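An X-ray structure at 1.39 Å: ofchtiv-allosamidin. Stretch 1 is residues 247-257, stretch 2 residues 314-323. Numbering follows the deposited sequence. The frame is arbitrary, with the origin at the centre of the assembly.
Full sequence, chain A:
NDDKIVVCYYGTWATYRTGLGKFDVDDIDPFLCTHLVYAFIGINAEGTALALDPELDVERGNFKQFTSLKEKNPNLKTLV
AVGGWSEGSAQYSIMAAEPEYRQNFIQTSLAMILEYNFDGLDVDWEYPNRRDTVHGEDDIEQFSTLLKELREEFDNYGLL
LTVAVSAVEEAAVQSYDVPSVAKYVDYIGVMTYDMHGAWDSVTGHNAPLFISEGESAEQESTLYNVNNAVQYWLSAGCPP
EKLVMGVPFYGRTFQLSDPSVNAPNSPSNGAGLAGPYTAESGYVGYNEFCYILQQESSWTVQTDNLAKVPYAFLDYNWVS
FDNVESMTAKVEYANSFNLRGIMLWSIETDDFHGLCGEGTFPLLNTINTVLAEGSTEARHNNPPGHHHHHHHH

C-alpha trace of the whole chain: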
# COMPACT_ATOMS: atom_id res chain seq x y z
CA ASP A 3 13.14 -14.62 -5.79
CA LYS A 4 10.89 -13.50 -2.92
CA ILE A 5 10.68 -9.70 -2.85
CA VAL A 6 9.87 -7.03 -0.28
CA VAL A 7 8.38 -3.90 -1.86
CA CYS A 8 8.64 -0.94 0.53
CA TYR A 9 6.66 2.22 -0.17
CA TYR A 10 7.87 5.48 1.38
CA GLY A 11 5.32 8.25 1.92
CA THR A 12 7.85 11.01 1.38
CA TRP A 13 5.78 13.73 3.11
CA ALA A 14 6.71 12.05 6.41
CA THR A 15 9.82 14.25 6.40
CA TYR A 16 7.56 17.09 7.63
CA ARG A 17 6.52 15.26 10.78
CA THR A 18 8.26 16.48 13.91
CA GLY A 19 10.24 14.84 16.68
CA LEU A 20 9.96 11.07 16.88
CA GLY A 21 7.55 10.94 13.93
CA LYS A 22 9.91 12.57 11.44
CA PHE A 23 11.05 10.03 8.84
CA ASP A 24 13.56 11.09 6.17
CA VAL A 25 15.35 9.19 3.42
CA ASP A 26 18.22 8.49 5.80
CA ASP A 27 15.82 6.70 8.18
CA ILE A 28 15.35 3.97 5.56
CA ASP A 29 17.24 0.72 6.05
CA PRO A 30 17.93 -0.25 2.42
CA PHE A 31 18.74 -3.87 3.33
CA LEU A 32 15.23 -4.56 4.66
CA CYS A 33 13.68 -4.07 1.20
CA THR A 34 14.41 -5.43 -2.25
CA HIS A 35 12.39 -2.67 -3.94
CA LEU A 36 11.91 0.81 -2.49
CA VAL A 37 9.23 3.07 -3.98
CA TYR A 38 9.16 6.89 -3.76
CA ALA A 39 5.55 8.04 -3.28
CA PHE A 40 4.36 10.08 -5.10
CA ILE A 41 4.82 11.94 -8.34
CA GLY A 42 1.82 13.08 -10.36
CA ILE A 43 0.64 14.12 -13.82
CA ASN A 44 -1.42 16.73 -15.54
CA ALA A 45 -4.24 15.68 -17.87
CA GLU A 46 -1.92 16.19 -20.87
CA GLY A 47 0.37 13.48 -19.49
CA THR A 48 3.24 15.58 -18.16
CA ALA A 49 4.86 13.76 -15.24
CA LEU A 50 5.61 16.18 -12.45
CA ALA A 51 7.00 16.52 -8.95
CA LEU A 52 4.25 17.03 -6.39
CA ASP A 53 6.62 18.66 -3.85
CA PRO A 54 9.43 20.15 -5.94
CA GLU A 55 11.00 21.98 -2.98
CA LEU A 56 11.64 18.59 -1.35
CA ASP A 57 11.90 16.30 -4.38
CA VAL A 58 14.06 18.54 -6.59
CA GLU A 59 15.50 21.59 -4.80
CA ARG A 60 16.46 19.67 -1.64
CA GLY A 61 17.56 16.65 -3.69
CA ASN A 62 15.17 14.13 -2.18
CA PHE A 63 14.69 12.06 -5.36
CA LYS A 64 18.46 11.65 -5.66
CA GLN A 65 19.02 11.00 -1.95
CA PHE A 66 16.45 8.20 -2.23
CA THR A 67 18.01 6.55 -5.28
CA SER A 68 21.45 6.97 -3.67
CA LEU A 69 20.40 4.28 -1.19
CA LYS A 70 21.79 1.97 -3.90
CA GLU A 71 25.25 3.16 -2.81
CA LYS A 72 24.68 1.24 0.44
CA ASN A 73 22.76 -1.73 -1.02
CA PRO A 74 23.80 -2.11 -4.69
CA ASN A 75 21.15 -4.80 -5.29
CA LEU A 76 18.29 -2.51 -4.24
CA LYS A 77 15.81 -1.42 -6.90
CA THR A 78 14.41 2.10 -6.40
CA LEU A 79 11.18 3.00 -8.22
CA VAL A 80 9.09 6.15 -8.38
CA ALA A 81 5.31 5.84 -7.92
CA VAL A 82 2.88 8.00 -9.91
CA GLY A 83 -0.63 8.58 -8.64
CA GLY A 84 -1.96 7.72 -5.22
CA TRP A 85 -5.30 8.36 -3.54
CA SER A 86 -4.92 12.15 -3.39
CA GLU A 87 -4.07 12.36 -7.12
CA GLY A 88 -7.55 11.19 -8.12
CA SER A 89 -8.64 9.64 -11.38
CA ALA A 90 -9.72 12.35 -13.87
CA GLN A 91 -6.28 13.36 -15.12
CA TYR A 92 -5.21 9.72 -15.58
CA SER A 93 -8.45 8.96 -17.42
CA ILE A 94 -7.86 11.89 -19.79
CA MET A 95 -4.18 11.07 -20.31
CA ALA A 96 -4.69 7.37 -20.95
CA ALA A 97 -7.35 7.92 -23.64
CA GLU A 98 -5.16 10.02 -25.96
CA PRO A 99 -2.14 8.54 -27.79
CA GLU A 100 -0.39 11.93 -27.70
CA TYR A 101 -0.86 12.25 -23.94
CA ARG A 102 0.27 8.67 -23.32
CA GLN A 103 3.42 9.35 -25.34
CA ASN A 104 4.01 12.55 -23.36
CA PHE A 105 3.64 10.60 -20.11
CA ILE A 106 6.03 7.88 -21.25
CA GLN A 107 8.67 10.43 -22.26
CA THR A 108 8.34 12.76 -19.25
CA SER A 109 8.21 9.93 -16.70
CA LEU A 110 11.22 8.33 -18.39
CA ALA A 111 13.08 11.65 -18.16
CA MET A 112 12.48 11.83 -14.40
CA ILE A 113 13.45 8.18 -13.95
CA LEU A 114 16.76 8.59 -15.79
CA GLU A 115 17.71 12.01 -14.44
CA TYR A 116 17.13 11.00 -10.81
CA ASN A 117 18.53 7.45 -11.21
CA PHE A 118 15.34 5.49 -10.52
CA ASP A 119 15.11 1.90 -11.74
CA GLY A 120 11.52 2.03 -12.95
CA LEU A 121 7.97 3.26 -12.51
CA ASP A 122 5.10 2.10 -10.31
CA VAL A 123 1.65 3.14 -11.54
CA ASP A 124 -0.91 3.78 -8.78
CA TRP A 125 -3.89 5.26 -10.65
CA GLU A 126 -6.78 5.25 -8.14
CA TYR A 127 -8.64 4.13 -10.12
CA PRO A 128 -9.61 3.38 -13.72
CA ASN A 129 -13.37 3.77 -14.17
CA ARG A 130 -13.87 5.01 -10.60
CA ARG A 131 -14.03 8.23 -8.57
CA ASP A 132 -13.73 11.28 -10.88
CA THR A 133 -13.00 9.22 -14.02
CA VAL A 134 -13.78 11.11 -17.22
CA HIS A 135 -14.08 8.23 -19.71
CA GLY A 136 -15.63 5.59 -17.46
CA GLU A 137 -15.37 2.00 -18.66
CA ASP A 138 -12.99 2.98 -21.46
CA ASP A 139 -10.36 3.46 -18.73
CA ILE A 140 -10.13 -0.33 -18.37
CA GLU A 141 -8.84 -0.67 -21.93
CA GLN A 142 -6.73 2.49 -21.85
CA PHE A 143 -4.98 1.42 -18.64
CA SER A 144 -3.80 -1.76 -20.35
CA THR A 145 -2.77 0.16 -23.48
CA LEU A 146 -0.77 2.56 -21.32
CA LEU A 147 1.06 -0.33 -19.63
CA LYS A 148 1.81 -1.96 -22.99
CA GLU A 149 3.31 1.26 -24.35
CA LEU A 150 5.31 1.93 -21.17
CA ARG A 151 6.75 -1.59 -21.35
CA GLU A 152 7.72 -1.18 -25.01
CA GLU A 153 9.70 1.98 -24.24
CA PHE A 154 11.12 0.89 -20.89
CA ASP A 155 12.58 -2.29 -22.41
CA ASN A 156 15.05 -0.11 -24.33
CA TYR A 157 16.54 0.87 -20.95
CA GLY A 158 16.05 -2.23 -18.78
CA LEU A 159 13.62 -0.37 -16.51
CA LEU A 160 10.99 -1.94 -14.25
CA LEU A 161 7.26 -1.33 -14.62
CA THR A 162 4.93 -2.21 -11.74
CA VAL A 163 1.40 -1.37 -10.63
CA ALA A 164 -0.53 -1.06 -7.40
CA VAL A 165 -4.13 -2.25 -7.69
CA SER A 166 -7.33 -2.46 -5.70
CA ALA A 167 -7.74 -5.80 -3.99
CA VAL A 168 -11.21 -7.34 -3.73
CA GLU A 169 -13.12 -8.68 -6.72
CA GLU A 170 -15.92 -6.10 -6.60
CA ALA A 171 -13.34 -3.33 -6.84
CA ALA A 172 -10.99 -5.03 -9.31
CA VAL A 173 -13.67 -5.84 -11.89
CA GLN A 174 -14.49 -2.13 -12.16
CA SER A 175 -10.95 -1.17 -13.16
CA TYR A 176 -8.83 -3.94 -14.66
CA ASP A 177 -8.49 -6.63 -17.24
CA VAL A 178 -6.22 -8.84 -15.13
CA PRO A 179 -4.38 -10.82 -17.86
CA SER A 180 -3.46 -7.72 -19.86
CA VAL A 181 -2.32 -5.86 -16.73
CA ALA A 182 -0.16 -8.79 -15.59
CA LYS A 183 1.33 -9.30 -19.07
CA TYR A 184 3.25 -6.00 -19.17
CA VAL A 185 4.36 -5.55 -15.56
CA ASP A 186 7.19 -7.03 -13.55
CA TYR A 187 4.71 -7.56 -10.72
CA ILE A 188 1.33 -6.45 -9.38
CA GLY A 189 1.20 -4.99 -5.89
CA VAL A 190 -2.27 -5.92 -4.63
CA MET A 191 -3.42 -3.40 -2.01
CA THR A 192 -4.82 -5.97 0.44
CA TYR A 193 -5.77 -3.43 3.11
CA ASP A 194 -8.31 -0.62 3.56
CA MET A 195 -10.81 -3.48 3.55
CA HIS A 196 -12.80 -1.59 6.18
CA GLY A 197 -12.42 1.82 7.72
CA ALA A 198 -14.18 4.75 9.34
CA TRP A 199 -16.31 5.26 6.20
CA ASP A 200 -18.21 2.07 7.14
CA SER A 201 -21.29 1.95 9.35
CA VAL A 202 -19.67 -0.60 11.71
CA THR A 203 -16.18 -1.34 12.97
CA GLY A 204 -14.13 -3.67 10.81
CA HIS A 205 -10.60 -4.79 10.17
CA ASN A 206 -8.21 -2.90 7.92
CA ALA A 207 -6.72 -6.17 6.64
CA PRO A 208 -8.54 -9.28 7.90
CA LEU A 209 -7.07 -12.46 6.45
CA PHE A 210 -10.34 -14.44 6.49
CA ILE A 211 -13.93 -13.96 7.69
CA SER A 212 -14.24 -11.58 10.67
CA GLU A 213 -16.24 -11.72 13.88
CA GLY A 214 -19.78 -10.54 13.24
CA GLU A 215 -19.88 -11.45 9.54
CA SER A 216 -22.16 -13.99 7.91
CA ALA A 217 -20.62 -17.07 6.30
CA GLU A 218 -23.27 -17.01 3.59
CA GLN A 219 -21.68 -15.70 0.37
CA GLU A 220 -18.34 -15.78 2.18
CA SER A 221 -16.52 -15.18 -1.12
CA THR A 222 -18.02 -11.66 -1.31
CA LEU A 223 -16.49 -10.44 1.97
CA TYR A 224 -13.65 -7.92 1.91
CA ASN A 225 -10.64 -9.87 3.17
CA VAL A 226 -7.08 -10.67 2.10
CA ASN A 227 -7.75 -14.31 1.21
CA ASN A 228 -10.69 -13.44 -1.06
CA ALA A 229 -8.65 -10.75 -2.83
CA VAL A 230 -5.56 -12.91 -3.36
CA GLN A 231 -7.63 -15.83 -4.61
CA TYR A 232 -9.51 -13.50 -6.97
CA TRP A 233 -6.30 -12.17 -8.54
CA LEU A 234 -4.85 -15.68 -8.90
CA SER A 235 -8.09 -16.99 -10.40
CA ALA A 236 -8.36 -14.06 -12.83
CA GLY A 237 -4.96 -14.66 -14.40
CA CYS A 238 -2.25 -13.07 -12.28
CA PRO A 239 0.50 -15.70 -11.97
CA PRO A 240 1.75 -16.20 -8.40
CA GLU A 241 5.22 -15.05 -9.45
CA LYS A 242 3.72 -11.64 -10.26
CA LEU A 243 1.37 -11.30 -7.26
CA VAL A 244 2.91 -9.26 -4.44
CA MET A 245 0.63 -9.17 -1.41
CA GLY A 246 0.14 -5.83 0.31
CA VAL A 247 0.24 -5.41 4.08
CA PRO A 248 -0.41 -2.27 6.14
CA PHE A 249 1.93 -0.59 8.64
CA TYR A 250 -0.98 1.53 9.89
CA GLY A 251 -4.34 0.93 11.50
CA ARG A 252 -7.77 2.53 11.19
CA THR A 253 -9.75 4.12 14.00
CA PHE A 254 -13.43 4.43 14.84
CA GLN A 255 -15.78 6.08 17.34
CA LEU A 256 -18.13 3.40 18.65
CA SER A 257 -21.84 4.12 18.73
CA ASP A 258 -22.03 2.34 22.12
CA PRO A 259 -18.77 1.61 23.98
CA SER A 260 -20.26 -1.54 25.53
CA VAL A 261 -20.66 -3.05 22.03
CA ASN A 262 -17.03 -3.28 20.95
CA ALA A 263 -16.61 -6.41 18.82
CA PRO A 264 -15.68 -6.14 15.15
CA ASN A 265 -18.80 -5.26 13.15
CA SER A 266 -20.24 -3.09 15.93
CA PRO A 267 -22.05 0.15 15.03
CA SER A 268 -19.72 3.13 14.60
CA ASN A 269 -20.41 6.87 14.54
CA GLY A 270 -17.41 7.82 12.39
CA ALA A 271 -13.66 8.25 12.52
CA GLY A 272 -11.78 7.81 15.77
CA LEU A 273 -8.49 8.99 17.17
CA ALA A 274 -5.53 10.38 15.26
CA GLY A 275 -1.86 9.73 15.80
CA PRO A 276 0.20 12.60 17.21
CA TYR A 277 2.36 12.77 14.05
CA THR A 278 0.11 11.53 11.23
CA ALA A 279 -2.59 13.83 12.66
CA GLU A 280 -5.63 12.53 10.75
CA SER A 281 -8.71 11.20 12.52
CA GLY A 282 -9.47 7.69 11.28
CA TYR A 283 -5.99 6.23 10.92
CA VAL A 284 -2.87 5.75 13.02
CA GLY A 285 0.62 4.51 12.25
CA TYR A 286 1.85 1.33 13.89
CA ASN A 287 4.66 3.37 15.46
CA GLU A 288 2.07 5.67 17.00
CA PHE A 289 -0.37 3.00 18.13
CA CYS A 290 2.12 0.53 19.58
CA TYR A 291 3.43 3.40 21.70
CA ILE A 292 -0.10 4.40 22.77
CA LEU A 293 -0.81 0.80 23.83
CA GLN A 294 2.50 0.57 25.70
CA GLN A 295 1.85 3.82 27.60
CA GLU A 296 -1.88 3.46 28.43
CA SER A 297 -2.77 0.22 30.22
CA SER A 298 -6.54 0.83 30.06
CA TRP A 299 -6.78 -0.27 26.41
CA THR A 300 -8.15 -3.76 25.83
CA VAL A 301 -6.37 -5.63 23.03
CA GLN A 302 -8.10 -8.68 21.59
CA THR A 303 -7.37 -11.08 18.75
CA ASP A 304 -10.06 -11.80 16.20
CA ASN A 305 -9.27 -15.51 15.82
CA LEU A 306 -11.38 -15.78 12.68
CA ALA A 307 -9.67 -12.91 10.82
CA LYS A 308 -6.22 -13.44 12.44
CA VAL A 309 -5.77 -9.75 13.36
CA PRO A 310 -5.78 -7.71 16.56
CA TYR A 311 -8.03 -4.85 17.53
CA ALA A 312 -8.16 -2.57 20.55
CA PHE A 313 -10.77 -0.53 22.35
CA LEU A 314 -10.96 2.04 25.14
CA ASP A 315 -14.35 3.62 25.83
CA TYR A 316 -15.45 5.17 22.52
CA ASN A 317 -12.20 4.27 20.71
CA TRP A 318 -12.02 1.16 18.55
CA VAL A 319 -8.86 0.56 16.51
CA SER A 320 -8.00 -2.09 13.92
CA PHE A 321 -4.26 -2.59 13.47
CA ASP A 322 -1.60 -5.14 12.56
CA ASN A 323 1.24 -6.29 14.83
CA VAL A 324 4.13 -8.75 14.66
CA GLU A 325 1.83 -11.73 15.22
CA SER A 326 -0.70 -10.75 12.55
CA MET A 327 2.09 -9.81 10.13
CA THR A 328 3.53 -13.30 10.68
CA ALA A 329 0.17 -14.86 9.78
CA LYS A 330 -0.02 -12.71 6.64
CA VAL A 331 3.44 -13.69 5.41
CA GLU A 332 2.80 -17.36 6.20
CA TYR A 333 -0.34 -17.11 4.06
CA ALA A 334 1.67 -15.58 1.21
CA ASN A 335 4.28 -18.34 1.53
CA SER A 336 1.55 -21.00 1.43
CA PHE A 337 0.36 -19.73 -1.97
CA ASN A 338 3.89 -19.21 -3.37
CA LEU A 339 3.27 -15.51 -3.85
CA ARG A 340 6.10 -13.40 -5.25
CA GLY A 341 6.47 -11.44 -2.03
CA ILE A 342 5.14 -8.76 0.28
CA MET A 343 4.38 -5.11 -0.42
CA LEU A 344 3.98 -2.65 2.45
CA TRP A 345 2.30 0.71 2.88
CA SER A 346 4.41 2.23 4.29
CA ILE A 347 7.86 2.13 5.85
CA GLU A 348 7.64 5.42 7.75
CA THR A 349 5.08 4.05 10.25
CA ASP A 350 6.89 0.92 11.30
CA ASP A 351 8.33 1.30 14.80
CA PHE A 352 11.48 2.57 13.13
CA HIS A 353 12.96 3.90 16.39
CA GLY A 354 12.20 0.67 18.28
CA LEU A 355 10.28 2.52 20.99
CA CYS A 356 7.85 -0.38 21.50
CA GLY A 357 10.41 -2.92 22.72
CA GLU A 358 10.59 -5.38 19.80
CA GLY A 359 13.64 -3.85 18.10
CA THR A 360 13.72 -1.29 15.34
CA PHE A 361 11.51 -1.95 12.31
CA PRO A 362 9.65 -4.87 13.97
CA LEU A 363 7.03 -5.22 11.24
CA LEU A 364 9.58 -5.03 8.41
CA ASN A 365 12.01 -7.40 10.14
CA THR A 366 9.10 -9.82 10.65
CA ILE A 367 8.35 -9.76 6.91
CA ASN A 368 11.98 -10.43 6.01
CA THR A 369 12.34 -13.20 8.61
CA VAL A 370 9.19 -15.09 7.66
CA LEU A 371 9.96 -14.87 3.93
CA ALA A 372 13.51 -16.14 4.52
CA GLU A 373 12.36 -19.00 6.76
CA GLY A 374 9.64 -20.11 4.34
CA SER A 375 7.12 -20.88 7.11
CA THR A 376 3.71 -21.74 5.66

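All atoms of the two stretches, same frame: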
# COMPACT_ATOMS: atom_id res chain seq x y z
N VAL A 247 0.53 -5.43 2.65
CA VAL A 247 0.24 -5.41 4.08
C VAL A 247 0.35 -3.98 4.59
O VAL A 247 1.11 -3.16 4.06
CB VAL A 247 1.19 -6.32 4.89
CG1 VAL A 247 1.08 -7.77 4.42
CG2 VAL A 247 2.64 -5.82 4.79
N PRO A 248 -0.43 -3.64 5.62
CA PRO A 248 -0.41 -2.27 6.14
C PRO A 248 0.46 -2.10 7.37
O PRO A 248 0.46 -2.95 8.27
CB PRO A 248 -1.88 -2.04 6.51
CG PRO A 248 -2.33 -3.41 7.00
CD PRO A 248 -1.54 -4.43 6.19
N PHE A 249 1.20 -0.99 7.45
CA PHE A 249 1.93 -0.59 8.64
C PHE A 249 1.18 0.48 9.42
O PHE A 249 1.79 1.25 10.18
CB PHE A 249 3.33 -0.09 8.28
CG PHE A 249 4.34 -1.18 7.98
CD1 PHE A 249 3.95 -2.49 7.68
CD2 PHE A 249 5.68 -0.87 8.00
CE1 PHE A 249 4.91 -3.46 7.40
CE2 PHE A 249 6.65 -1.84 7.72
CZ PHE A 249 6.26 -3.14 7.43
N TYR A 250 -0.13 0.57 9.21
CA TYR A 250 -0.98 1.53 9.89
C TYR A 250 -2.27 0.81 10.23
O TYR A 250 -2.57 -0.26 9.70
CB TYR A 250 -1.28 2.75 8.98
CG TYR A 250 -2.02 2.33 7.73
CD1 TYR A 250 -1.32 1.83 6.63
CD2 TYR A 250 -3.40 2.42 7.64
CE1 TYR A 250 -1.98 1.42 5.49
CE2 TYR A 250 -4.07 2.02 6.49
CZ TYR A 250 -3.34 1.52 5.42
OH TYR A 250 -3.98 1.10 4.27
N GLY A 251 -3.03 1.42 11.15
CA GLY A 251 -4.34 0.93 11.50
C GLY A 251 -5.39 2.00 11.21
O GLY A 251 -5.07 3.13 10.84
N ARG A 252 -6.65 1.62 11.40
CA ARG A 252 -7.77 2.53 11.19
C ARG A 252 -8.61 2.61 12.46
O ARG A 252 -8.73 1.63 13.21
CB ARG A 252 -8.59 2.14 9.95
CG ARG A 252 -7.76 2.28 8.68
CD ARG A 252 -8.61 2.20 7.41
NE ARG A 252 -7.83 2.64 6.26
CZ ARG A 252 -7.60 3.91 5.95
NH1 ARG A 252 -8.11 4.89 6.69
NH2 ARG A 252 -6.87 4.22 4.88
N THR A 253 -9.18 3.80 12.71
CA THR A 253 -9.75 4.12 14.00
C THR A 253 -11.19 4.59 13.86
O THR A 253 -11.55 5.26 12.88
CB THR A 253 -8.92 5.19 14.74
OG1 THR A 253 -9.13 6.46 14.14
CG2 THR A 253 -7.42 4.86 14.70
N PHE A 254 -11.99 4.24 14.87
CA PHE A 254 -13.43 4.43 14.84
C PHE A 254 -13.89 5.00 16.18
O PHE A 254 -13.24 4.81 17.22
CB PHE A 254 -14.16 3.09 14.68
CG PHE A 254 -13.86 2.35 13.41
CD1 PHE A 254 -12.65 1.69 13.24
CD2 PHE A 254 -14.81 2.26 12.40
CE1 PHE A 254 -12.39 0.98 12.07
CE2 PHE A 254 -14.56 1.55 11.24
CZ PHE A 254 -13.34 0.91 11.08
N GLN A 255 -15.04 5.68 16.15
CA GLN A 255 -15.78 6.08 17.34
C GLN A 255 -16.98 5.15 17.44
O GLN A 255 -17.86 5.18 16.58
CB GLN A 255 -16.25 7.53 17.20
CG GLN A 255 -17.07 8.04 18.38
CD GLN A 255 -17.74 9.37 18.10
OE1 GLN A 255 -18.04 9.72 16.96
NE2 GLN A 255 -17.98 10.14 19.16
N LEU A 256 -17.01 4.32 18.48
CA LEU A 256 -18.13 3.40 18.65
C LEU A 256 -19.43 4.15 18.89
O LEU A 256 -19.45 5.22 19.50
CB LEU A 256 -17.86 2.48 19.85
CG LEU A 256 -16.75 1.46 19.66
CD1 LEU A 256 -16.37 0.84 21.01
CD2 LEU A 256 -17.16 0.39 18.66
N SER A 257 -20.53 3.58 18.39
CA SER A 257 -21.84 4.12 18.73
C SER A 257 -22.18 3.88 20.20
O SER A 257 -22.76 4.75 20.85
CB SER A 257 -22.91 3.51 17.84
OG SER A 257 -22.68 3.82 16.48
N LEU A 314 -11.02 1.32 23.87
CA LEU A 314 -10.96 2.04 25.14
C LEU A 314 -12.10 3.04 25.09
O LEU A 314 -12.03 4.02 24.33
CB LEU A 314 -9.62 2.74 25.28
CG LEU A 314 -9.45 3.63 26.52
CD1 LEU A 314 -9.77 2.84 27.78
CD2 LEU A 314 -8.04 4.19 26.58
N ASP A 315 -13.15 2.79 25.87
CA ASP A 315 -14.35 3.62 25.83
C ASP A 315 -14.84 3.77 24.39
O ASP A 315 -15.12 2.76 23.74
CB ASP A 315 -14.11 4.96 26.51
CG ASP A 315 -13.80 4.82 27.99
OD1 ASP A 315 -14.36 3.90 28.61
OD2 ASP A 315 -13.01 5.63 28.51
N TYR A 316 -14.92 4.99 23.87
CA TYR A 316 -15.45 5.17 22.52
C TYR A 316 -14.47 4.74 21.43
O TYR A 316 -14.90 4.55 20.28
CB TYR A 316 -15.90 6.62 22.31
CG TYR A 316 -17.29 6.88 22.86
CD1 TYR A 316 -18.41 6.56 22.11
CD2 TYR A 316 -17.47 7.42 24.13
CE1 TYR A 316 -19.68 6.77 22.60
CE2 TYR A 316 -18.74 7.63 24.63
CZ TYR A 316 -19.84 7.31 23.85
OH TYR A 316 -21.12 7.52 24.32
N ASN A 317 -13.19 4.57 21.74
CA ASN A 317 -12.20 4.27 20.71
C ASN A 317 -12.23 2.80 20.34
O ASN A 317 -12.23 1.93 21.23
CB ASN A 317 -10.80 4.57 21.23
CG ASN A 317 -10.61 6.01 21.55
OD1 ASN A 317 -10.53 6.85 20.66
ND2 ASN A 317 -10.54 6.32 22.84
N TRP A 318 -12.21 2.51 19.04
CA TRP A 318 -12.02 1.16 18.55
C TRP A 318 -11.03 1.25 17.39
O TRP A 318 -11.22 2.05 16.48
CB TRP A 318 -13.36 0.57 18.08
CG TRP A 318 -13.35 -0.89 17.81
CD1 TRP A 318 -13.81 -1.89 18.64
CD2 TRP A 318 -12.92 -1.54 16.61
NE1 TRP A 318 -13.68 -3.11 18.03
CE2 TRP A 318 -13.13 -2.92 16.78
CE3 TRP A 318 -12.36 -1.09 15.40
CZ2 TRP A 318 -12.80 -3.86 15.80
CZ3 TRP A 318 -12.04 -2.02 14.42
CH2 TRP A 318 -12.26 -3.39 14.63
N VAL A 319 -9.97 0.45 17.44
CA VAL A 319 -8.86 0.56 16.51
C VAL A 319 -8.55 -0.82 15.93
O VAL A 319 -8.33 -1.78 16.69
CB VAL A 319 -7.61 1.14 17.20
CG1 VAL A 319 -6.42 1.17 16.23
CG2 VAL A 319 -7.89 2.52 17.74
N SER A 320 -8.53 -0.92 14.61
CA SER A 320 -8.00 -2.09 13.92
C SER A 320 -6.55 -1.81 13.56
O SER A 320 -6.23 -0.72 13.07
CB SER A 320 -8.79 -2.32 12.64
OG SER A 320 -8.05 -3.08 11.71
N PHE A 321 -5.67 -2.77 13.81
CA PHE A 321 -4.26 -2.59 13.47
C PHE A 321 -3.64 -3.95 13.15
O PHE A 321 -4.30 -4.98 13.21
CB PHE A 321 -3.50 -1.84 14.58
CG PHE A 321 -3.36 -2.61 15.87
CD1 PHE A 321 -4.45 -2.82 16.70
CD2 PHE A 321 -2.12 -3.09 16.27
CE1 PHE A 321 -4.31 -3.52 17.89
CE2 PHE A 321 -1.97 -3.77 17.47
CZ PHE A 321 -3.06 -3.99 18.28
N ASP A 322 -2.36 -3.92 12.79
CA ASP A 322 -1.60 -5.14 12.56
C ASP A 322 -0.31 -5.07 13.36
O ASP A 322 0.32 -4.01 13.46
CB ASP A 322 -1.32 -5.33 11.07
CG ASP A 322 -2.45 -6.06 10.36
OD1 ASP A 322 -2.47 -7.31 10.43
OD2 ASP A 322 -3.34 -5.40 9.78
N ASN A 323 0.07 -6.20 13.96
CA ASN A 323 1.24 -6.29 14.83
C ASN A 323 2.16 -7.39 14.31
O ASN A 323 1.95 -7.94 13.23
CB ASN A 323 0.82 -6.47 16.29
CG ASN A 323 -0.03 -7.71 16.52
OD1 ASN A 323 -0.14 -8.59 15.66
ND2 ASN A 323 -0.63 -7.80 17.71
O HOH W 1 -4.02 -2.69 9.98
O HOH W 2 -0.19 -1.97 11.61
O HOH W 3 -10.52 5.70 18.03

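This contact is a short antiparallel β-sheet pairing, built on a ladder of backbone hydrogen bonds and reinforced by an aromatic pair and a leucine on one side, with water completing the polar links near its ends. The axes of strands 250-256 and 317-320 approach to 4.7 Å, with their N-to-C directions at 154°.

The ladder follows the classic alternation. Arg252 and Ser320 form a hydrogen-bonded pair, with Arg252 N to Ser320 O and Ser320 N to Arg252 O both 2.9 Å. Phe254 and Trp318 form the next, with Phe254 N to Trp318 O at 2.8 Å and Trp318 N to Phe254 O at 3.1 Å. Beyond them, Leu256 N donates to Tyr316 O at 2.8 Å; at 172° this is the straightest of the five bonds. Between the bonded pairs, alpha carbons approach carbonyls in CA-H...O contacts, as from Thr253 CA to Trp318 O at 3.5 Å and from Gln255 CA to Tyr316 O at 3.4 Å.

Side chains alternate accordingly. Phe254 and Trp318 share a face with Arg252 and Ser320, and their rings meet as an offset edge-to-face pair: the Trp318 edge is directed toward the Phe254 face, with planes at 84° and centroids 5.4 Å apart. The m rotamer of Phe254 and the t rotamer of Trp318 accompany a close approach of Phe254 CD1 to Trp318 CE3, 3.5 Å. Leu256 extends this apolar packing, its CG lying 3.8 Å from Trp318 CB. On the other face, Thr253 CG2 meets Val319 CG2 at 3.9 Å.

Gly251 marks a tight point in the pairing. Its CA lies 3.0 Å from Ser320 O and 4.0 Å from Phe321 CA, and a CB in ideal position would clash with both Ser320 O and Phe321 CB. The absence of a side chain thus lets the backbones come this close.

A type II' turn from Leu314 to Asn317 leads into the second strand. Asn317 N donates to Leu314 O at 2.9 Å, and Asn317 ND2 reaches the same oxygen at 3.1 Å, so the side chain reinforces the turn. Water 3 then joins this residue to the partner strand, donating to Asn317 OD1 at 2.9 Å and to Phe254 O at 3.0 Å. Near the opposite end of the ladder, water 1 bridges Tyr250 O and Asp322 OD2, each 2.8 Å from its oxygen, linking the stretches where direct backbone pairing has ended.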